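Local coordinates for putative lipoprotein (Clostridium perfringens ATCC 13124, PDB 4R7R) that is of unknown function, though as a putative lipoprotein of the DUF4883 family it is probably held at the cell membrane and may bind lipid, at residues 89-94 with 103-108; 5-10 with 58-63; 47-52 with 114-119. All blocks are in the same frame, centred on the assembly; numbering follows the deposited sequence.

Contact 1. Residues 89-94 with 103-108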
loop_
_atom_site.group_PDB
_atom_site.type_symbol
_atom_site.label_atom_id
_atom_site.label_comp_id
_atom_site.label_asym_id
_atom_site.label_seq_id
_atom_site.Cartn_x
_atom_site.Cartn_y
_atom_site.Cartn_z
ATOM N N ASP A 89 -2.995 10.876 -2.756
ATOM C CA ASP A 89 -2.591 10.123 -1.571
ATOM C C ASP A 89 -3.641 9.096 -1.150
ATOM O O ASP A 89 -3.649 8.617 -0.012
ATOM C CB ASP A 89 -2.273 11.073 -0.409
ATOM C CG ASP A 89 -0.956 11.787 -0.600
ATOM O OD1 ASP A 89 -0.055 11.167 -1.209
ATOM O OD2 ASP A 89 -0.815 12.958 -0.160
ATOM N N LEU A 90 -4.514 8.751 -2.087
ATOM C CA LEU A 90 -5.449 7.642 -1.913
ATOM C C LEU A 90 -4.781 6.311 -2.271
ATOM O O LEU A 90 -4.110 6.199 -3.296
ATOM C CB LEU A 90 -6.695 7.868 -2.785
ATOM C CG LEU A 90 -7.765 6.770 -2.943
ATOM C CD1 LEU A 90 -8.496 6.478 -1.618
ATOM C CD2 LEU A 90 -8.764 7.118 -4.055
ATOM N N ILE A 91 -4.957 5.300 -1.427
ATOM C CA ILE A 91 -4.453 3.964 -1.725
ATOM C C ILE A 91 -5.509 2.926 -1.340
ATOM O O ILE A 91 -6.437 3.232 -0.589
ATOM C CB ILE A 91 -3.138 3.648 -0.970
ATOM C CG1 ILE A 91 -3.418 3.406 0.508
ATOM C CG2 ILE A 91 -2.101 4.761 -1.122
ATOM C CD1 ILE A 91 -2.248 2.807 1.234
ATOM N N THR A 92 -5.386 1.714 -1.877
ATOM C CA THR A 92 -6.193 0.590 -1.422
ATOM C C THR A 92 -5.241 -0.532 -1.041
ATOM O O THR A 92 -4.101 -0.575 -1.514
ATOM C CB THR A 92 -7.194 0.072 -2.479
ATOM O OG1 THR A 92 -6.488 -0.443 -3.618
ATOM C CG2 THR A 92 -8.175 1.170 -2.900
ATOM N N LEU A 93 -5.717 -1.438 -0.196
ATOM C CA LEU A 93 -4.870 -2.448 0.410
ATOM C C LEU A 93 -5.705 -3.707 0.633
ATOM O O LEU A 93 -6.811 -3.646 1.216
ATOM C CB LEU A 93 -4.280 -1.926 1.731
ATOM C CG LEU A 93 -3.110 -2.672 2.396
ATOM C CD1 LEU A 93 -2.405 -1.752 3.389
ATOM C CD2 LEU A 93 -3.568 -3.952 3.097
ATOM N N TYR A 94 -5.179 -4.846 0.177
ATOM C CA TYR A 94 -5.936 -6.088 0.224
ATOM C C TYR A 94 -5.032 -7.296 -0.013
ATOM O O TYR A 94 -3.943 -7.151 -0.592
ATOM C CB TYR A 94 -7.076 -6.045 -0.800
ATOM C CG TYR A 94 -6.661 -5.739 -2.224
ATOM C CD1 TYR A 94 -6.452 -6.765 -3.137
ATOM C CD2 TYR A 94 -6.499 -4.421 -2.665
ATOM C CE1 TYR A 94 -6.078 -6.498 -4.451
ATOM C CE2 TYR A 94 -6.136 -4.142 -3.965
ATOM C CZ TYR A 94 -5.927 -5.181 -4.862
ATOM O OH TYR A 94 -5.567 -4.916 -6.170
ATOM N N ASP A 103 -9.362 -2.445 1.815
ATOM C CA ASP A 103 -9.173 -1.303 2.709
ATOM C C ASP A 103 -8.962 -0.016 1.886
ATOM O O ASP A 103 -8.272 -0.029 0.858
ATOM C CB ASP A 103 -7.957 -1.519 3.622
ATOM C CG ASP A 103 -8.273 -2.318 4.892
ATOM O OD1 ASP A 103 -9.286 -3.073 4.966
ATOM O OD2 ASP A 103 -7.460 -2.187 5.835
ATOM N N TYR A 104 -9.537 1.094 2.334
ATOM C CA TYR A 104 -9.320 2.377 1.669
ATOM C C TYR A 104 -8.692 3.331 2.659
ATOM O O TYR A 104 -9.215 3.519 3.771
ATOM C CB TYR A 104 -10.635 2.963 1.118
ATOM C CG TYR A 104 -11.246 2.164 -0.016
ATOM C CD1 TYR A 104 -11.207 2.637 -1.335
ATOM C CD2 TYR A 104 -11.862 0.928 0.226
ATOM C CE1 TYR A 104 -11.773 1.899 -2.386
ATOM C CE2 TYR A 104 -12.417 0.175 -0.812
ATOM C CZ TYR A 104 -12.375 0.663 -2.114
ATOM O OH TYR A 104 -12.929 -0.087 -3.133
ATOM N N LEU A 105 -7.583 3.944 2.262
ATOM C CA LEU A 105 -6.911 4.894 3.127
ATOM C C LEU A 105 -6.611 6.182 2.373
ATOM O O LEU A 105 -6.252 6.140 1.197
ATOM C CB LEU A 105 -5.607 4.314 3.681
ATOM C CG LEU A 105 -5.549 2.920 4.319
ATOM C CD1 LEU A 105 -5.570 1.808 3.299
ATOM C CD2 LEU A 105 -4.281 2.801 5.147
ATOM N N SER A 106 -6.775 7.316 3.051
ATOM C CA SER A 106 -6.208 8.582 2.605
ATOM C C SER A 106 -4.946 8.857 3.419
ATOM O O SER A 106 -4.941 8.695 4.644
ATOM C CB SER A 106 -7.207 9.726 2.766
ATOM O OG SER A 106 -6.599 10.977 2.469
ATOM N N LEU A 107 -3.881 9.281 2.742
ATOM C CA LEU A 107 -2.573 9.456 3.379
ATOM C C LEU A 107 -2.146 10.899 3.477
ATOM O O LEU A 107 -0.957 11.175 3.550
ATOM C CB LEU A 107 -1.486 8.687 2.612
ATOM C CG LEU A 107 -1.710 7.184 2.471
ATOM C CD1 LEU A 107 -0.496 6.487 1.836
ATOM C CD2 LEU A 107 -2.026 6.598 3.827
ATOM N N LYS A 108 -3.088 11.827 3.466
ATOM C CA LYS A 108 -2.707 13.236 3.471
ATOM C C LYS A 108 -1.996 13.674 4.766
ATOM O O LYS A 108 -1.059 14.489 4.719
ATOM C CB LYS A 108 -3.932 14.111 3.208
ATOM C CG LYS A 108 -4.265 14.205 1.738
ATOM C CD LYS A 108 -5.760 14.237 1.490
ATOM C CE LYS A 108 -6.057 14.152 -0.003
ATOM N NZ LYS A 108 -5.198 15.095 -0.788
#

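Contact 2. Residues 5-10 with 58-63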
loop_
_atom_site.group_PDB
_atom_site.type_symbol
_atom_site.label_atom_id
_atom_site.label_comp_id
_atom_site.label_asym_id
_atom_site.label_seq_id
_atom_site.Cartn_x
_atom_site.Cartn_y
_atom_site.Cartn_z
ATOM N N PRO A 5 -18.580 -2.297 11.210
ATOM C CA PRO A 5 -17.699 -3.012 10.286
ATOM C C PRO A 5 -16.433 -2.205 10.037
ATOM O O PRO A 5 -16.490 -1.067 9.559
ATOM C CB PRO A 5 -18.541 -3.138 9.010
ATOM C CG PRO A 5 -19.637 -2.132 9.158
ATOM C CD PRO A 5 -19.916 -2.083 10.628
ATOM N N SER A 6 -15.301 -2.806 10.379
ATOM C CA SER A 6 -14.020 -2.123 10.355
ATOM C C SER A 6 -13.610 -1.675 8.954
ATOM O O SER A 6 -13.790 -2.388 7.965
ATOM C CB SER A 6 -12.939 -3.022 10.954
ATOM O OG SER A 6 -12.935 -4.292 10.326
ATOM N N LEU A 7 -13.058 -0.472 8.887
ATOM C CA LEU A 7 -12.537 0.053 7.640
ATOM C C LEU A 7 -11.082 -0.352 7.476
ATOM O O LEU A 7 -10.520 -0.227 6.394
ATOM C CB LEU A 7 -12.685 1.575 7.602
ATOM C CG LEU A 7 -14.129 2.030 7.836
ATOM C CD1 LEU A 7 -14.187 3.519 8.049
ATOM C CD2 LEU A 7 -14.980 1.641 6.652
ATOM N N ASN A 8 -10.485 -0.863 8.550
ATOM C CA ASN A 8 -9.071 -1.216 8.527
ATOM C C ASN A 8 -8.764 -2.710 8.602
ATOM O O ASN A 8 -7.638 -3.087 8.945
ATOM C CB ASN A 8 -8.361 -0.531 9.681
ATOM C CG ASN A 8 -8.847 -1.013 11.011
ATOM O OD1 ASN A 8 -9.986 -1.463 11.135
ATOM N ND2 ASN A 8 -7.988 -0.944 12.018
ATOM N N TYR A 9 -9.755 -3.547 8.292
ATOM C CA TYR A 9 -9.628 -4.995 8.406
ATOM C C TYR A 9 -8.323 -5.554 7.839
ATOM O O TYR A 9 -7.601 -6.269 8.541
ATOM C CB TYR A 9 -10.815 -5.689 7.717
ATOM C CG TYR A 9 -10.789 -7.206 7.812
ATOM C CD1 TYR A 9 -10.256 -7.990 6.777
ATOM C CD2 TYR A 9 -11.308 -7.864 8.937
ATOM C CE1 TYR A 9 -10.236 -9.381 6.868
ATOM C CE2 TYR A 9 -11.293 -9.265 9.030
ATOM C CZ TYR A 9 -10.756 -10.002 7.997
ATOM O OH TYR A 9 -10.733 -11.368 8.091
ATOM N N HIS A 10 -8.016 -5.234 6.584
ATOM C CA HIS A 10 -6.900 -5.893 5.909
ATOM C C HIS A 10 -5.565 -5.332 6.364
ATOM O O HIS A 10 -4.551 -6.035 6.346
ATOM C CB HIS A 10 -7.004 -5.767 4.383
ATOM C CG HIS A 10 -8.062 -6.627 3.765
ATOM N ND1 HIS A 10 -8.164 -7.980 4.015
ATOM C CD2 HIS A 10 -9.050 -6.327 2.893
ATOM C CE1 HIS A 10 -9.178 -8.474 3.323
ATOM N NE2 HIS A 10 -9.732 -7.490 2.636
ATOM N N PHE A 58 -8.338 5.742 7.609
ATOM C CA PHE A 58 -9.157 4.716 6.972
ATOM C C PHE A 58 -10.502 5.275 6.565
ATOM O O PHE A 58 -11.276 5.722 7.407
ATOM C CB PHE A 58 -9.338 3.525 7.912
ATOM C CG PHE A 58 -8.048 2.856 8.262
ATOM C CD1 PHE A 58 -7.500 1.893 7.419
ATOM C CD2 PHE A 58 -7.344 3.224 9.407
ATOM C CE1 PHE A 58 -6.280 1.278 7.725
ATOM C CE2 PHE A 58 -6.124 2.610 9.722
ATOM C CZ PHE A 58 -5.595 1.631 8.872
ATOM N N ILE A 59 -10.784 5.250 5.269
ATOM C CA ILE A 59 -12.044 5.795 4.777
ATOM C C ILE A 59 -12.926 4.719 4.138
ATOM O O ILE A 59 -12.508 3.569 3.982
ATOM C CB ILE A 59 -11.793 6.919 3.764
ATOM C CG1 ILE A 59 -11.041 6.379 2.542
ATOM C CG2 ILE A 59 -11.001 8.023 4.413
ATOM C CD1 ILE A 59 -10.803 7.392 1.475
ATOM N N ASN A 60 -14.143 5.104 3.768
ATOM C CA ASN A 60 -15.095 4.192 3.141
ATOM C C ASN A 60 -14.792 3.878 1.679
ATOM O O ASN A 60 -14.023 4.584 1.023
ATOM C CB ASN A 60 -16.506 4.770 3.243
ATOM C CG ASN A 60 -16.994 4.871 4.680
ATOM O OD1 ASN A 60 -17.461 3.888 5.260
ATOM N ND2 ASN A 60 -16.888 6.064 5.262
ATOM N N GLU A 61 -15.413 2.813 1.183
ATOM C CA GLU A 61 -15.346 2.447 -0.227
ATOM C C GLU A 61 -15.701 3.620 -1.119
ATOM O O GLU A 61 -16.698 4.301 -0.891
ATOM C CB GLU A 61 -16.292 1.286 -0.540
ATOM C CG GLU A 61 -15.736 -0.088 -0.247
ATOM C CD GLU A 61 -16.439 -1.175 -1.042
ATOM O OE1 GLU A 61 -17.497 -0.886 -1.652
ATOM O OE2 GLU A 61 -15.932 -2.318 -1.062
ATOM N N GLU A 62 -14.874 3.840 -2.136
ATOM C CA GLU A 62 -15.104 4.870 -3.139
ATOM C C GLU A 62 -15.081 4.294 -4.547
ATOM O O GLU A 62 -14.434 3.275 -4.793
ATOM C CB GLU A 62 -14.039 5.955 -3.052
ATOM C CG GLU A 62 -14.136 6.884 -1.865
ATOM C CD GLU A 62 -13.165 8.044 -1.998
ATOM O OE1 GLU A 62 -12.345 8.016 -2.946
ATOM O OE2 GLU A 62 -13.231 8.983 -1.173
ATOM N N ALA A 63 -15.768 4.959 -5.472
ATOM C CA ALA A 63 -15.607 4.670 -6.900
ATOM C C ALA A 63 -14.177 5.011 -7.308
ATOM O O ALA A 63 -13.570 5.921 -6.746
ATOM C CB ALA A 63 -16.606 5.455 -7.732
HETATM O O HOH W 1 -11.444 0.970 4.509
#

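Contact 3. Residues 47-52 with 114-119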
loop_
_atom_site.group_PDB
_atom_site.type_symbol
_atom_site.label_atom_id
_atom_site.label_comp_id
_atom_site.label_asym_id
_atom_site.label_seq_id
_atom_site.Cartn_x
_atom_site.Cartn_y
_atom_site.Cartn_z
ATOM N N ASP A 47 6.651 -0.874 7.079
ATOM C CA ASP A 47 6.601 -0.792 8.521
ATOM C C ASP A 47 6.407 0.647 9.054
ATOM O O ASP A 47 5.628 0.884 9.991
ATOM C CB ASP A 47 7.865 -1.378 9.098
ATOM C CG ASP A 47 7.719 -1.701 10.542
ATOM O OD1 ASP A 47 6.692 -2.334 10.892
ATOM O OD2 ASP A 47 8.612 -1.300 11.323
ATOM N N ASP A 48 7.129 1.593 8.453
ATOM C CA ASP A 48 7.111 2.982 8.880
ATOM C C ASP A 48 5.740 3.576 8.575
ATOM O O ASP A 48 5.189 4.355 9.363
ATOM C CB ASP A 48 8.220 3.784 8.184
ATOM C CG ASP A 48 9.629 3.411 8.674
ATOM O OD1 ASP A 48 9.756 2.778 9.752
ATOM O OD2 ASP A 48 10.619 3.774 7.986
ATOM N N LEU A 49 5.191 3.177 7.430
ATOM C CA LEU A 49 3.882 3.643 7.006
ATOM C C LEU A 49 2.803 3.135 7.959
ATOM O O LEU A 49 1.998 3.918 8.455
ATOM C CB LEU A 49 3.590 3.186 5.582
ATOM C CG LEU A 49 2.182 3.500 5.052
ATOM C CD1 LEU A 49 1.907 4.989 5.101
ATOM C CD2 LEU A 49 2.008 2.982 3.638
ATOM N N LEU A 50 2.807 1.828 8.218
ATOM C CA LEU A 50 1.772 1.192 9.025
ATOM C C LEU A 50 1.795 1.726 10.457
ATOM O O LEU A 50 0.745 1.911 11.079
ATOM C CB LEU A 50 1.937 -0.339 9.028
ATOM C CG LEU A 50 1.789 -1.090 7.692
ATOM C CD1 LEU A 50 1.786 -2.597 7.909
ATOM C CD2 LEU A 50 0.544 -0.663 6.905
ATOM N N LYS A 51 2.991 1.975 10.979
ATOM C CA LYS A 51 3.125 2.460 12.346
ATOM C C LYS A 51 2.642 3.906 12.451
ATOM O O LYS A 51 2.274 4.369 13.530
ATOM C CB LYS A 51 4.577 2.351 12.825
ATOM C CG LYS A 51 5.025 0.933 13.176
ATOM C CD LYS A 51 6.549 0.859 13.328
ATOM C CE LYS A 51 6.996 -0.222 14.322
ATOM N NZ LYS A 51 6.721 -1.614 13.868
ATOM N N SER A 52 2.641 4.610 11.322
ATOM C CA SER A 52 2.275 6.021 11.315
ATOM C C SER A 52 0.760 6.219 11.106
ATOM O O SER A 52 0.228 7.312 11.337
ATOM C CB SER A 52 3.067 6.769 10.238
ATOM O OG SER A 52 2.517 6.537 8.944
ATOM N N PHE A 114 6.816 8.873 4.254
ATOM C CA PHE A 114 6.084 7.639 3.999
ATOM C C PHE A 114 4.957 7.789 2.965
ATOM O O PHE A 114 4.150 6.882 2.813
ATOM C CB PHE A 114 5.502 7.090 5.312
ATOM C CG PHE A 114 6.449 7.181 6.489
ATOM C CD1 PHE A 114 7.816 6.962 6.327
ATOM C CD2 PHE A 114 5.973 7.515 7.756
ATOM C CE1 PHE A 114 8.693 7.070 7.419
ATOM C CE2 PHE A 114 6.839 7.625 8.845
ATOM C CZ PHE A 114 8.200 7.399 8.677
ATOM N N LYS A 115 4.880 8.913 2.256
ATOM C CA LYS A 115 3.901 9.021 1.159
ATOM C C LYS A 115 4.280 8.039 0.039
ATOM O O LYS A 115 5.436 7.987 -0.369
ATOM C CB LYS A 115 3.833 10.444 0.596
ATOM C CG LYS A 115 3.407 11.523 1.577
ATOM C CD LYS A 115 1.915 11.471 1.876
ATOM C CE LYS A 115 1.431 12.810 2.440
ATOM N NZ LYS A 115 1.148 13.848 1.397
ATOM N N LEU A 116 3.317 7.281 -0.475
ATOM C CA LEU A 116 3.632 6.182 -1.382
ATOM C C LEU A 116 3.814 6.563 -2.854
ATOM O O LEU A 116 4.671 5.985 -3.527
ATOM C CB LEU A 116 2.566 5.096 -1.270
ATOM C CG LEU A 116 2.668 4.334 0.053
ATOM C CD1 LEU A 116 1.729 3.117 0.075
ATOM C CD2 LEU A 116 4.115 3.939 0.349
ATOM N N GLU A 117 3.019 7.497 -3.374
ATOM C CA GLU A 117 3.220 7.929 -4.764
ATOM C C GLU A 117 4.640 8.529 -5.001
ATOM O O GLU A 117 5.299 8.165 -5.985
ATOM C CB GLU A 117 2.135 8.927 -5.211
ATOM C CG GLU A 117 2.296 9.350 -6.689
ATOM C CD GLU A 117 1.306 10.428 -7.168
ATOM O OE1 GLU A 117 0.383 10.826 -6.409
ATOM O OE2 GLU A 117 1.460 10.881 -8.331
ATOM N N PRO A 118 5.126 9.433 -4.117
ATOM C CA PRO A 118 6.489 9.909 -4.404
ATOM C C PRO A 118 7.550 8.858 -4.091
ATOM O O PRO A 118 8.636 8.891 -4.683
ATOM C CB PRO A 118 6.643 11.132 -3.494
ATOM C CG PRO A 118 5.667 10.917 -2.399
ATOM C CD PRO A 118 4.500 10.192 -3.015
ATOM N N PHE A 119 7.240 7.930 -3.191
ATOM C CA PHE A 119 8.110 6.785 -2.945
ATOM C C PHE A 119 8.288 5.914 -4.202
ATOM O O PHE A 119 9.406 5.488 -4.521
ATOM C CB PHE A 119 7.567 5.908 -1.803
ATOM C CG PHE A 119 8.365 4.655 -1.589
ATOM C CD1 PHE A 119 9.558 4.696 -0.862
ATOM C CD2 PHE A 119 7.954 3.443 -2.146
ATOM C CE1 PHE A 119 10.320 3.559 -0.684
ATOM C CE2 PHE A 119 8.707 2.295 -1.975
ATOM C CZ PHE A 119 9.899 2.354 -1.240
#

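Contact 1. Residues 89-94 with 103-108
I91 and L105 face each other as an antiparallel hydrogen-bonded pair, and their side chains drop to the same face of the sheet. I91 holds CG1 in the crowded position between its backbone N and carbonyl carbon (chi1 73°), where I91 CG1 meets L105 CD1 at 3.9 Å. The other branch, CG2, lies anti to the carbonyl carbon and reaches L107 CD1 at 3.8 Å, with the I91 and L107 side chains crossing at about a right angle. The CD1 tip of I91 lies near both leucines. L93 shares this face, its CB against the CB of D103. That aspartate turns its carboxylate to T11 and the backbone N of H10 on helix 9-17, and to R101, so a buried charge has several partners.

On the other face T92 and Y104 lie side by side, pointing the same way. T92 CG2 sits over the face of the Y104 ring, 4.1 Å from its centroid, in a CH-pi contact. L90 CD1 approaches L105 O at 3.6 Å.

Main-chain bonds run in pairs: I91 N to L105 O is nearly straight at 168°, and L105 N returns to I91 O; L93 and D103 repeat the exchange. Beyond the strands, L107 N gives a more bent bond, 2.8 Å long, to D89 O. D89 CB rests against L107 CB, while the acid end goes to K115 in a salt bridge. Between the paired bonds T92 CA comes within 3.1 Å of D103 O, a CA-H...O contact. Alternating hydrogen-bonded and non-hydrogen-bonded pairs, with side chains alternating between the two faces, make this the antiparallel beta hairpin of strands 90-95 and 103-106, joined by residues 96-102.

Contact 2. Residues 5-10 with 58-63
L7, which follows S6, whose O is hydrogen-bonded to R101, comes up to F58 through its CB, with L7 CB 3.9 Å from F58 CB. Past that point the leucine forks over the backbone of the other segment. CG is anti to the carbonyl carbon (chi1 -55°), and of the two methyls beyond it CD1 approaches F58 O at 3.7 Å. The second methyl, CD2, reaches the amide oxygen of N60, with L7 CD2 and N60 OD1 3.6 Å apart; I59 O is also near it. A largely polar rim of carbonyl and amide oxygens therefore meets the two leucine methyls. A water lies 2.9 Å from I59 O and bridges toward L7 O, though that second distance is doubtfully short.

N8 follows and makes the ring contact. Its CB sits over the centre of the F58 ring, 3.4 Å from the centroid and only 12° off the normal, as a close CH-pi contact. The amide ND2 bonds to a glycerol, probably from the crystallisation liquor. N8 occupies the N-cap position of helix 9-17, but its side chain makes no capping bond. The helix then starts with Y9 and H10.

The contact lies at the surface, where the entry into helix 9-17 lies against the short, weakly bonded strand 58-59 at the outer edge of the sheet. I59 is joined through its backbone to Y104 on strand 103-106, and F58 also packs on L105 of that strand and on L53. The N-terminal segment thus packs on strand 58-59 and is hydrogen-bonded to R101 in the connection between strands 90-95 and 103-106.

Contact 3. Residues 47-52 with 114-119
F114 has CG anti to its carbonyl carbon (chi1 -42°), and its side chain and that of D48 cross at about a right angle. D48 CB lies over one face of the F114 ring, offset toward the rim, with F114 CE1 the nearest ring atom to D48 CB at 3.4 Å. This is a CH-pi contact, the CB standing 3.7 Å from the centroid. The carboxylate continues past the ring, its plane turned 42° from that of the ring, and D48 OD2 forms a salt bridge with R44.

One turn further on, S52 holds OG between its backbone N and carbonyl carbon. There it bonds back to L49 O at 2.7 Å, and the same carbonyl accepts S52 N, both donors coming from one face of its plane. The hydroxyl is thereby tied down within its own helix, and S52 OG approaches F114 CD2 at 3.8 Å, obliquely to the ring.

L49 supplies the apolar part. Its two methyls divide between two partners: CD1 lies against F114 O and more loosely against F114 CB, while L49 CD2 meets L116 CD1 at 3.6 Å. L49 and F114 slide past each other in opposite directions, whereas L49 and L116 cross at about a right angle. L116 packs as well on I45 of helix 45-52 and on I83 and I85 of strand 80-85, which places this leucine cluster between the helices and the sheet.

Helix 45-52 thus meets F114, in the turn before helix 116-125, and L116, that helix's first residue, through methyls, the D48 CB and a ring. D48 OD2 is paired with R44 and S52 OG with L49 O, which implies an association by packing rather than by direct polar bonding.

From the N terminus, contact 2 closes first, bringing the entry of helix 9-17 to edge strand 58-59 over a loop that includes strands 24-29 and 35-37 and helix 45-52. Contact 3 opens inside that loop, at 47-52, and closes after it at 114-119, so the two cross. Contact 1 follows contact 2 in series and nests within the loop of contact 3. Strand 103-106 is shared ground: it lies between its hairpin partner and edge strand 58-59 and also touches the start of helix 9-17. The start of strand 90-95 meets the N-terminal end of helix 116-125. Contacts 2 and 3 stay about 7 Å apart at their nearest atoms, with contact 1 touching both.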